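Vacuolar protein-sorting-associated protein 25 (Homo sapiens, PDB 3HTU) forms part of the ESCRT-II complex, which is needed for multivesicular body formation and for sorting endosomal cargo bound for lysosomal degradation. Local coordinates at residues F28-G36 against G46-L56. Sequence-based numbering, arbitrary orientation.
Sequences FTLYELTNG and GLDEATLLRAL
T34 O accepts from G46 N (2.8 Å, N-H...O 173°), in the carbonyl plane and on a lone pair, tying the last turn of helix 30-35 to the loop that leads into helix 49-61. This is the helical part of a winged-helix domain, the C-terminal one of VPS25, in which the second and third helices of the helix-turn-helix core meet steeply, here at 108°. A water links T34 OG1, 2.7 Å from it, to L47 O. Beside these polar links, T34 CG2 packs against L47 O (3.2 Å) and L47 CB. One turn earlier in helix 30-35, L30 is the knob in a hole of E49, L52, L53 and L56. With CG anti to the carbonyl carbon (chi1 -65°), its branch is directed to helix 49-61: CD1 rests on L53 CG (3.7 Å) and beside E49 OE1, while CD2 meets L56 CD2 (3.8 Å), the L30 and L56 side chains running past each other in opposite directions. L52 reaches back from the other helix, its CD2 lying against L30 O and L30 CB. V76 of the wing strand 75-78 touches L30, L33 and L56, while I14 of helix 7-19 packs on L52. E49, bent at chi2, lies obliquely across L30, and its OE1 is also the oxygen paired with R74. Each helix starts with a side-chain cap: T29 and E32 form a capping box whose T29 OG1 and E32 OE1 bind, respectively, an acidic and a basic side chain of the chain of another protein, and D48 OD2 takes T51 OG1 on its syn lone pair (2.8 Å) and T51 N from above the carboxylate plane.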
loop_
_atom_site.group_PDB
_atom_site.type_symbol
_atom_site.label_atom_id
_atom_site.label_comp_id
_atom_site.label_asym_id
_atom_site.label_seq_id
_atom_site.Cartn_x
_atom_site.Cartn_y
_atom_site.Cartn_z
ATOM N N PHE A 28 1.174 5.510 -1.533
ATOM C CA PHE A 28 0.271 4.352 -1.573
ATOM C C PHE A 28 -0.303 4.105 -0.178
ATOM O O PHE A 28 0.403 4.245 0.802
ATOM C CB PHE A 28 1.022 3.085 -2.026
ATOM C CG PHE A 28 1.570 3.146 -3.417
ATOM C CD1 PHE A 28 2.867 3.622 -3.658
ATOM C CD2 PHE A 28 0.816 2.708 -4.495
ATOM C CE1 PHE A 28 3.377 3.670 -4.926
ATOM C CE2 PHE A 28 1.326 2.755 -5.773
ATOM C CZ PHE A 28 2.604 3.230 -5.991
ATOM N N THR A 29 -1.582 3.749 -0.072
ATOM C CA THR A 29 -2.087 3.196 1.185
ATOM C C THR A 29 -1.496 1.795 1.342
ATOM O O THR A 29 -1.091 1.172 0.367
ATOM C CB THR A 29 -3.658 3.195 1.279
ATOM O OG1 THR A 29 -4.216 2.320 0.290
ATOM C CG2 THR A 29 -4.224 4.614 1.060
ATOM N N LEU A 30 -1.403 1.312 2.574
ATOM C CA LEU A 30 -0.979 -0.058 2.790
ATOM C C LEU A 30 -1.983 -1.028 2.146
ATOM O O LEU A 30 -1.586 -1.993 1.490
ATOM C CB LEU A 30 -0.852 -0.357 4.286
ATOM C CG LEU A 30 0.194 0.369 5.129
ATOM C CD1 LEU A 30 0.678 -0.575 6.250
ATOM C CD2 LEU A 30 1.359 0.862 4.306
ATOM N N TYR A 31 -3.273 -0.738 2.295
ATOM C CA TYR A 31 -4.318 -1.601 1.710
ATOM C C TYR A 31 -4.141 -1.800 0.212
ATOM O O TYR A 31 -4.170 -2.930 -0.260
ATOM C CB TYR A 31 -5.714 -1.063 2.003
ATOM C CG TYR A 31 -6.852 -1.906 1.438
ATOM C CD1 TYR A 31 -7.303 -3.042 2.102
ATOM C CD2 TYR A 31 -7.477 -1.545 0.250
ATOM C CE1 TYR A 31 -8.369 -3.814 1.587
ATOM C CE2 TYR A 31 -8.524 -2.307 -0.286
ATOM C CZ TYR A 31 -8.966 -3.437 0.390
ATOM O OH TYR A 31 -10.009 -4.172 -0.147
ATOM N N GLU A 32 -3.960 -0.713 -0.542
ATOM C CA GLU A 32 -3.933 -0.828 -2.004
ATOM C C GLU A 32 -2.725 -1.576 -2.542
ATOM O O GLU A 32 -2.791 -2.126 -3.642
ATOM C CB GLU A 32 -4.081 0.528 -2.692
ATOM C CG GLU A 32 -2.787 1.340 -2.778
ATOM C CD GLU A 32 -3.028 2.655 -3.440
ATOM O OE1 GLU A 32 -2.816 3.687 -2.793
ATOM O OE2 GLU A 32 -3.486 2.655 -4.593
ATOM N N LEU A 33 -1.636 -1.612 -1.777
ATOM C CA LEU A 33 -0.475 -2.421 -2.154
ATOM C C LEU A 33 -0.787 -3.909 -2.149
ATOM O O LEU A 33 -0.246 -4.650 -2.965
ATOM C CB LEU A 33 0.742 -2.158 -1.245
ATOM C CG LEU A 33 1.579 -0.905 -1.555
ATOM C CD1 LEU A 33 2.701 -0.699 -0.514
ATOM C CD2 LEU A 33 2.176 -0.906 -2.958
ATOM N N THR A 34 -1.638 -4.343 -1.227
ATOM C CA THR A 34 -1.937 -5.774 -1.093
ATOM C C THR A 34 -3.319 -6.194 -1.613
ATOM O O THR A 34 -3.524 -7.365 -1.947
ATOM C CB THR A 34 -1.769 -6.251 0.354
ATOM O OG1 THR A 34 -2.543 -5.419 1.238
ATOM C CG2 THR A 34 -0.271 -6.226 0.743
ATOM N N ASN A 35 -4.266 -5.258 -1.665
ATOM C CA ASN A 35 -5.646 -5.573 -2.080
ATOM C C ASN A 35 -6.174 -4.680 -3.206
ATOM O O ASN A 35 -7.366 -4.753 -3.555
ATOM C CB ASN A 35 -6.633 -5.494 -0.909
ATOM C CG ASN A 35 -6.178 -6.258 0.328
ATOM O OD1 ASN A 35 -6.607 -7.383 0.565
ATOM N ND2 ASN A 35 -5.353 -5.627 1.146
ATOM N N GLY A 36 -5.308 -3.844 -3.775
ATOM C CA GLY A 36 -5.714 -2.932 -4.850
ATOM C C GLY A 36 -5.847 -3.623 -6.198
ATOM O O GLY A 36 -5.641 -4.833 -6.303
ATOM N N GLY A 46 -2.438 -9.901 -1.475
ATOM C CA GLY A 46 -2.863 -10.774 -0.382
ATOM C C GLY A 46 -1.908 -10.861 0.804
ATOM O O GLY A 46 -2.283 -11.382 1.855
ATOM N N LEU A 47 -0.680 -10.359 0.650
ATOM C CA LEU A 47 0.277 -10.285 1.766
ATOM C C LEU A 47 -0.391 -9.619 2.964
ATOM O O LEU A 47 -1.059 -8.599 2.800
ATOM C CB LEU A 47 1.517 -9.478 1.369
ATOM C CG LEU A 47 2.944 -9.875 1.781
ATOM C CD1 LEU A 47 3.775 -8.631 2.090
ATOM C CD2 LEU A 47 3.001 -10.861 2.939
ATOM N N ASP A 48 -0.227 -10.209 4.150
ATOM C CA ASP A 48 -0.817 -9.693 5.384
ATOM C C ASP A 48 -0.185 -8.336 5.777
ATOM O O ASP A 48 0.973 -8.088 5.445
ATOM C CB ASP A 48 -0.656 -10.723 6.521
ATOM C CG ASP A 48 0.808 -11.060 6.820
ATOM O OD1 ASP A 48 1.456 -11.757 6.009
ATOM O OD2 ASP A 48 1.321 -10.630 7.881
ATOM N N GLU A 49 -0.937 -7.478 6.477
ATOM C CA GLU A 49 -0.431 -6.147 6.861
ATOM C C GLU A 49 0.830 -6.258 7.698
ATOM O O GLU A 49 1.770 -5.469 7.522
ATOM C CB GLU A 49 -1.471 -5.300 7.628
ATOM C CG GLU A 49 -1.244 -3.757 7.492
ATOM C CD GLU A 49 -1.258 -2.978 8.820
ATOM O OE1 GLU A 49 -1.478 -1.743 8.774
ATOM O OE2 GLU A 49 -1.038 -3.576 9.911
ATOM N N ALA A 50 0.846 -7.223 8.611
ATOM C CA ALA A 50 1.960 -7.377 9.550
ATOM C C ALA A 50 3.290 -7.586 8.835
ATOM O O ALA A 50 4.287 -6.954 9.173
ATOM C CB ALA A 50 1.689 -8.508 10.530
ATOM N N THR A 51 3.293 -8.467 7.839
ATOM C CA THR A 51 4.492 -8.795 7.086
ATOM C C THR A 51 4.835 -7.662 6.108
ATOM O O THR A 51 6.005 -7.373 5.892
ATOM C CB THR A 51 4.326 -10.132 6.331
ATOM O OG1 THR A 51 4.022 -11.185 7.267
ATOM C CG2 THR A 51 5.603 -10.493 5.577
ATOM N N LEU A 52 3.805 -7.035 5.539
ATOM C CA LEU A 52 3.948 -5.874 4.674
ATOM C C LEU A 52 4.645 -4.726 5.397
ATOM O O LEU A 52 5.516 -4.080 4.828
ATOM C CB LEU A 52 2.573 -5.411 4.173
ATOM C CG LEU A 52 2.526 -4.112 3.375
ATOM C CD1 LEU A 52 3.149 -4.332 2.003
ATOM C CD2 LEU A 52 1.089 -3.570 3.264
ATOM N N LEU A 53 4.244 -4.455 6.634
ATOM C CA LEU A 53 4.921 -3.430 7.426
ATOM C C LEU A 53 6.400 -3.718 7.692
ATOM O O LEU A 53 7.223 -2.800 7.660
ATOM C CB LEU A 53 4.186 -3.143 8.729
ATOM C CG LEU A 53 3.175 -2.007 8.581
ATOM C CD1 LEU A 53 2.246 -1.991 9.765
ATOM C CD2 LEU A 53 3.853 -0.632 8.349
ATOM N N ARG A 54 6.737 -4.980 7.962
ATOM C CA ARG A 54 8.135 -5.361 8.144
ATOM C C ARG A 54 8.939 -5.256 6.826
ATOM O O ARG A 54 10.133 -4.955 6.845
ATOM C CB ARG A 54 8.262 -6.759 8.765
ATOM C CG ARG A 54 7.459 -6.986 10.066
ATOM C CD ARG A 54 8.197 -6.580 11.351
ATOM N NE ARG A 54 7.558 -7.198 12.527
ATOM C CZ ARG A 54 7.945 -7.049 13.795
ATOM N NH1 ARG A 54 8.995 -6.291 14.110
ATOM N NH2 ARG A 54 7.275 -7.670 14.762
ATOM N N ALA A 55 8.282 -5.524 5.697
ATOM C CA ALA A 55 8.890 -5.339 4.386
ATOM C C ALA A 55 9.201 -3.853 4.190
ATOM O O ALA A 55 10.301 -3.494 3.766
ATOM C CB ALA A 55 7.963 -5.820 3.284
ATOM N N LEU A 56 8.223 -3.018 4.517
ATOM C CA LEU A 56 8.324 -1.572 4.356
ATOM C C LEU A 56 9.345 -0.947 5.305
ATOM O O LEU A 56 9.992 0.044 4.956
ATOM C CB LEU A 56 6.954 -0.936 4.574
ATOM C CG LEU A 56 6.042 -0.615 3.378
ATOM C CD1 LEU A 56 6.418 -1.280 2.075
ATOM C CD2 LEU A 56 4.629 -0.875 3.693
HETATM O O HOH W 1 -1.982 -6.396 3.681
#